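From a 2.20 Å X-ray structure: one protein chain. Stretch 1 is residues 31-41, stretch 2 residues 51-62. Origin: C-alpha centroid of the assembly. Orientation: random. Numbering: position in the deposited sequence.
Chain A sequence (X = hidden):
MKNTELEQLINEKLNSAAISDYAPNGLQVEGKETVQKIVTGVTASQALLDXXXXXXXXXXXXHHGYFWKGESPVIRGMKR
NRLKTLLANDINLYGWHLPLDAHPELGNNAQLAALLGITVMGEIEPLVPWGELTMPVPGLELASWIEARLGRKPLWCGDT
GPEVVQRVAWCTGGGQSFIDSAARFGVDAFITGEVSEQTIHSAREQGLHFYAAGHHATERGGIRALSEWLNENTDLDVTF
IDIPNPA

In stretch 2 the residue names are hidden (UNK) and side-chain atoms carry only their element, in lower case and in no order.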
# COMPACT_ATOMS: atom_id res chain seq x y z
N GLY A 31 46.76 2.67 -9.07
CA GLY A 31 46.76 3.67 -8.00
C GLY A 31 48.06 3.60 -7.17
O GLY A 31 49.13 3.32 -7.73
N LYS A 32 47.98 3.92 -5.85
CA LYS A 32 49.18 3.92 -4.99
C LYS A 32 49.82 2.55 -4.99
O LYS A 32 49.16 1.50 -4.96
CB LYS A 32 48.83 4.34 -3.57
CG LYS A 32 47.77 3.47 -3.04
CD LYS A 32 47.42 3.68 -1.57
CE LYS A 32 47.13 5.13 -1.20
NZ LYS A 32 45.90 5.12 -0.34
N GLU A 33 51.14 2.54 -5.02
CA GLU A 33 51.85 1.25 -5.10
C GLU A 33 51.61 0.33 -3.89
O GLU A 33 51.42 -0.88 -4.03
CB GLU A 33 53.36 1.52 -5.31
CG GLU A 33 54.21 0.32 -5.01
CD GLU A 33 55.58 0.51 -5.57
OE1 GLU A 33 55.68 0.50 -6.84
OE2 GLU A 33 56.53 0.69 -4.76
N THR A 34 51.60 0.91 -2.71
CA THR A 34 51.41 0.14 -1.49
C THR A 34 49.96 -0.05 -1.10
O THR A 34 49.27 0.92 -0.72
CB THR A 34 52.17 0.87 -0.34
OG1 THR A 34 53.52 1.09 -0.80
CG2 THR A 34 52.20 0.03 0.94
N VAL A 35 49.49 -1.29 -1.19
CA VAL A 35 48.10 -1.62 -0.84
C VAL A 35 47.98 -2.40 0.47
O VAL A 35 48.57 -3.48 0.62
CB VAL A 35 47.45 -2.50 -1.95
CG1 VAL A 35 46.15 -3.11 -1.39
CG2 VAL A 35 47.14 -1.65 -3.21
N GLN A 36 47.23 -1.87 1.41
CA GLN A 36 47.01 -2.50 2.70
C GLN A 36 45.52 -2.68 3.03
O GLN A 36 45.11 -3.75 3.48
CB GLN A 36 47.62 -1.70 3.85
CG GLN A 36 47.14 -2.23 5.23
CD GLN A 36 47.43 -3.80 5.48
OE1 GLN A 36 46.74 -4.48 6.35
NE2 GLN A 36 48.44 -4.37 4.74
N LYS A 37 44.72 -1.65 2.79
CA LYS A 37 43.28 -1.65 3.11
C LYS A 37 42.47 -1.92 1.82
O LYS A 37 42.66 -1.21 0.82
CB LYS A 37 42.95 -0.27 3.73
CG LYS A 37 41.48 -0.06 4.06
CD LYS A 37 41.10 -0.39 5.50
CE LYS A 37 39.55 -0.53 5.63
NZ LYS A 37 39.05 -1.42 6.83
N ILE A 38 41.61 -2.95 1.81
CA ILE A 38 40.90 -3.28 0.58
C ILE A 38 39.38 -3.45 0.73
O ILE A 38 38.92 -4.12 1.69
CB ILE A 38 41.47 -4.59 -0.01
CG1 ILE A 38 42.96 -4.49 -0.18
CG2 ILE A 38 41.00 -4.82 -1.37
CD1 ILE A 38 43.46 -5.58 -1.10
N VAL A 39 38.62 -2.83 -0.19
CA VAL A 39 37.18 -2.92 -0.25
C VAL A 39 36.85 -3.72 -1.56
O VAL A 39 37.44 -3.48 -2.64
CB VAL A 39 36.53 -1.47 -0.29
CG1 VAL A 39 35.15 -1.50 -1.02
CG2 VAL A 39 36.43 -0.89 1.13
N THR A 40 35.93 -4.70 -1.43
CA THR A 40 35.52 -5.55 -2.50
C THR A 40 34.01 -5.57 -2.57
O THR A 40 33.31 -5.23 -1.59
CB THR A 40 36.03 -6.99 -2.26
OG1 THR A 40 35.29 -7.59 -1.17
CG2 THR A 40 37.53 -6.97 -1.94
N GLY A 41 33.47 -5.94 -3.75
CA GLY A 41 32.03 -6.00 -3.93
C GLY A 41 31.78 -6.60 -5.27
O GLY A 41 32.74 -6.82 -5.98
N UNK A 51 32.11 4.12 -0.99
CA UNK A 51 32.38 3.48 0.28
C UNK A 51 33.86 3.26 0.42
O UNK A 51 34.35 3.31 1.56
c UNK A 51 30.28 2.71 2.50
c UNK A 51 30.29 2.28 1.03
o UNK A 51 29.79 3.82 2.79
o UNK A 51 30.75 1.97 3.36
c UNK A 51 31.69 2.16 0.45
N UNK A 52 34.59 2.99 -0.67
CA UNK A 52 36.03 2.78 -0.54
C UNK A 52 36.78 4.04 -0.17
O UNK A 52 37.88 4.01 0.42
c UNK A 52 36.61 2.28 -1.82
N UNK A 53 36.23 5.19 -0.59
CA UNK A 53 36.88 6.45 -0.31
C UNK A 53 36.59 6.74 1.20
O UNK A 53 37.45 7.13 1.94
c UNK A 53 36.54 8.98 -0.71
c UNK A 53 37.01 7.52 -2.63
c UNK A 53 36.29 7.57 -1.29
N UNK A 54 35.37 6.48 1.66
CA UNK A 54 35.01 6.76 3.03
C UNK A 54 35.85 5.89 3.93
O UNK A 54 36.38 6.35 4.95
c UNK A 54 33.54 6.44 3.24
n UNK A 54 31.42 2.84 5.94
n UNK A 54 31.98 4.75 7.07
c UNK A 54 32.97 6.77 4.62
c UNK A 54 31.57 4.15 5.95
n UNK A 54 31.34 4.86 4.83
c UNK A 54 31.50 6.34 4.72
N UNK A 55 36.02 4.62 3.55
CA UNK A 55 36.80 3.68 4.36
C UNK A 55 38.32 3.85 4.15
O UNK A 55 39.17 3.12 4.72
c UNK A 55 34.98 1.87 4.53
c UNK A 55 35.03 1.74 6.02
c UNK A 55 34.49 0.58 3.99
c UNK A 55 36.36 2.23 4.05
N UNK A 56 38.70 4.81 3.31
CA UNK A 56 40.15 4.99 3.12
C UNK A 56 40.82 3.82 2.40
O UNK A 56 42.03 3.55 2.55
N UNK A 57 40.07 3.11 1.55
CA UNK A 57 40.74 1.96 0.93
C UNK A 57 41.86 2.29 -0.00
O UNK A 57 41.89 3.36 -0.67
c UNK A 57 39.73 1.08 0.21
N UNK A 58 42.82 1.36 -0.06
CA UNK A 58 43.96 1.47 -1.01
C UNK A 58 43.62 0.70 -2.36
O UNK A 58 44.25 0.91 -3.42
c UNK A 58 45.20 0.80 -0.45
c UNK A 58 45.67 1.46 0.81
o UNK A 58 46.01 0.72 1.75
o UNK A 58 45.74 2.71 0.87
N UNK A 59 42.67 -0.21 -2.32
CA UNK A 59 42.31 -0.91 -3.55
C UNK A 59 40.85 -1.29 -3.51
O UNK A 59 40.23 -1.38 -2.45
c UNK A 59 43.11 -2.15 -3.70
N UNK A 60 40.31 -1.54 -4.69
CA UNK A 60 38.95 -2.05 -4.80
C UNK A 60 39.04 -3.27 -5.67
O UNK A 60 39.74 -3.24 -6.69
c UNK A 60 38.03 -1.06 -5.48
c UNK A 60 37.85 0.04 -4.55
c UNK A 60 36.64 -1.70 -5.77
N UNK A 61 38.41 -4.37 -5.23
CA UNK A 61 38.42 -5.58 -6.04
C UNK A 61 36.94 -5.97 -6.32
O UNK A 61 36.09 -5.93 -5.40
c UNK A 61 39.12 -7.91 -6.30
c UNK A 61 39.17 -6.72 -5.35
c UNK A 61 41.50 -7.40 -4.41
c UNK A 61 40.61 -6.30 -5.01
N UNK A 62 36.63 -6.33 -7.57
CA UNK A 62 35.27 -6.62 -7.97
C UNK A 62 35.12 -7.73 -8.98
O UNK A 62 36.13 -8.17 -9.53
c UNK A 62 35.39 -4.99 -9.85
c UNK A 62 34.49 -4.22 -7.69
c UNK A 62 34.61 -5.38 -8.65

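Position 51 has three side-chain carbons, the third carrying two oxygens. Its nearest approach to stretch 1 is 5.2 Å, from its CB to CG1 of Val 39, so it makes no contact there. The chain length and the carboxylate give Glu 51.

Position 52 has one side-chain carbon. That CB lies 4.1 Å from CB of Val 39. This is Ala 52.

Position 53 has three carbons, forked at the first. Its CA-to-CB bond points away from stretch 1, and it touches nothing there. A fork at CB with no oxygen means Val 53.

Position 54 has three carbons, then a nitrogen, then a carbon carrying two more nitrogens. The guanidinium identifies Arg 54. It is out of reach of stretch 1 and turns back along its own helix. NE is 2.8 Å from OE2 of Glu 51, and NH2 is 2.8 Å from OE1 of Glu 51. Both are hydrogen bonds within a salt bridge.

Position 55 has four carbons, forked at the second, and its CA-to-CB bond points toward stretch 1. This is Leu 55. Its CD1 packs 3.8 Å from CG2 of Val 39.

Position 56 has no side-chain atoms, so it is Gly 56. Its phi is +68°, a value that favours glycine. It follows the helix in a Schellman motif: N of Gly 56 bonds to O of Val 53 at 3.0 Å, and N of position 57 bonds to O of Ala 52 at 2.6 Å.

Position 57 has one carbon, a CB 4.0 Å from CG2 of Val 39. This is Ala 57.

Position 58 has two carbons, the second carrying two oxygens. The short carboxylate is Asp 58. OD1 forms a salt bridge with NZ of Lys 32 at 2.7 Å. OD2 accepts hydrogen bonds from N of Gln 36 and N of Lys 37, each at 2.9 Å.

Position 59 has one carbon. Its CB is 3.9 Å from CG1 of Val 35 and 4.1 Å from CG2 of Ile 38. This is Ala 59.

Position 60 has three carbons, forked at the first. Its CA lies 3.0 Å from O of Val 39, a CA-H...O contact. The fork gives Val 60.

Position 61 has four carbons, forked at the first, with one arm two carbons long. This is Ile 61. Its CG1 is 3.9 Å from CG2 of Ile 38.

Position 62 has three carbons, forked at the first: Val 62. Its CA is 3.2 Å from O of Gly 41.

The contact joins two parallel strands and buries 757 Å². N of Val 39 bonds to O of Ala 59 at 3.1 Å, and N of Ile 61 to O of Val 39 at 2.9 Å. N of Gly 41 bonds to O of Ile 61 at 3.1 Å. Before this ladder, O of Lys 37 accepts from N of Asp 58 at 2.7 Å. The Asp 58 carboxylate binds the preceding loop. Ile 38, Ala 59 and Ile 61 pack on one face. Val 39 lies on the other, against Ala 52, Leu 55 and Ala 57.

Stretch 2 (51-62) EAVRLGADAVIV
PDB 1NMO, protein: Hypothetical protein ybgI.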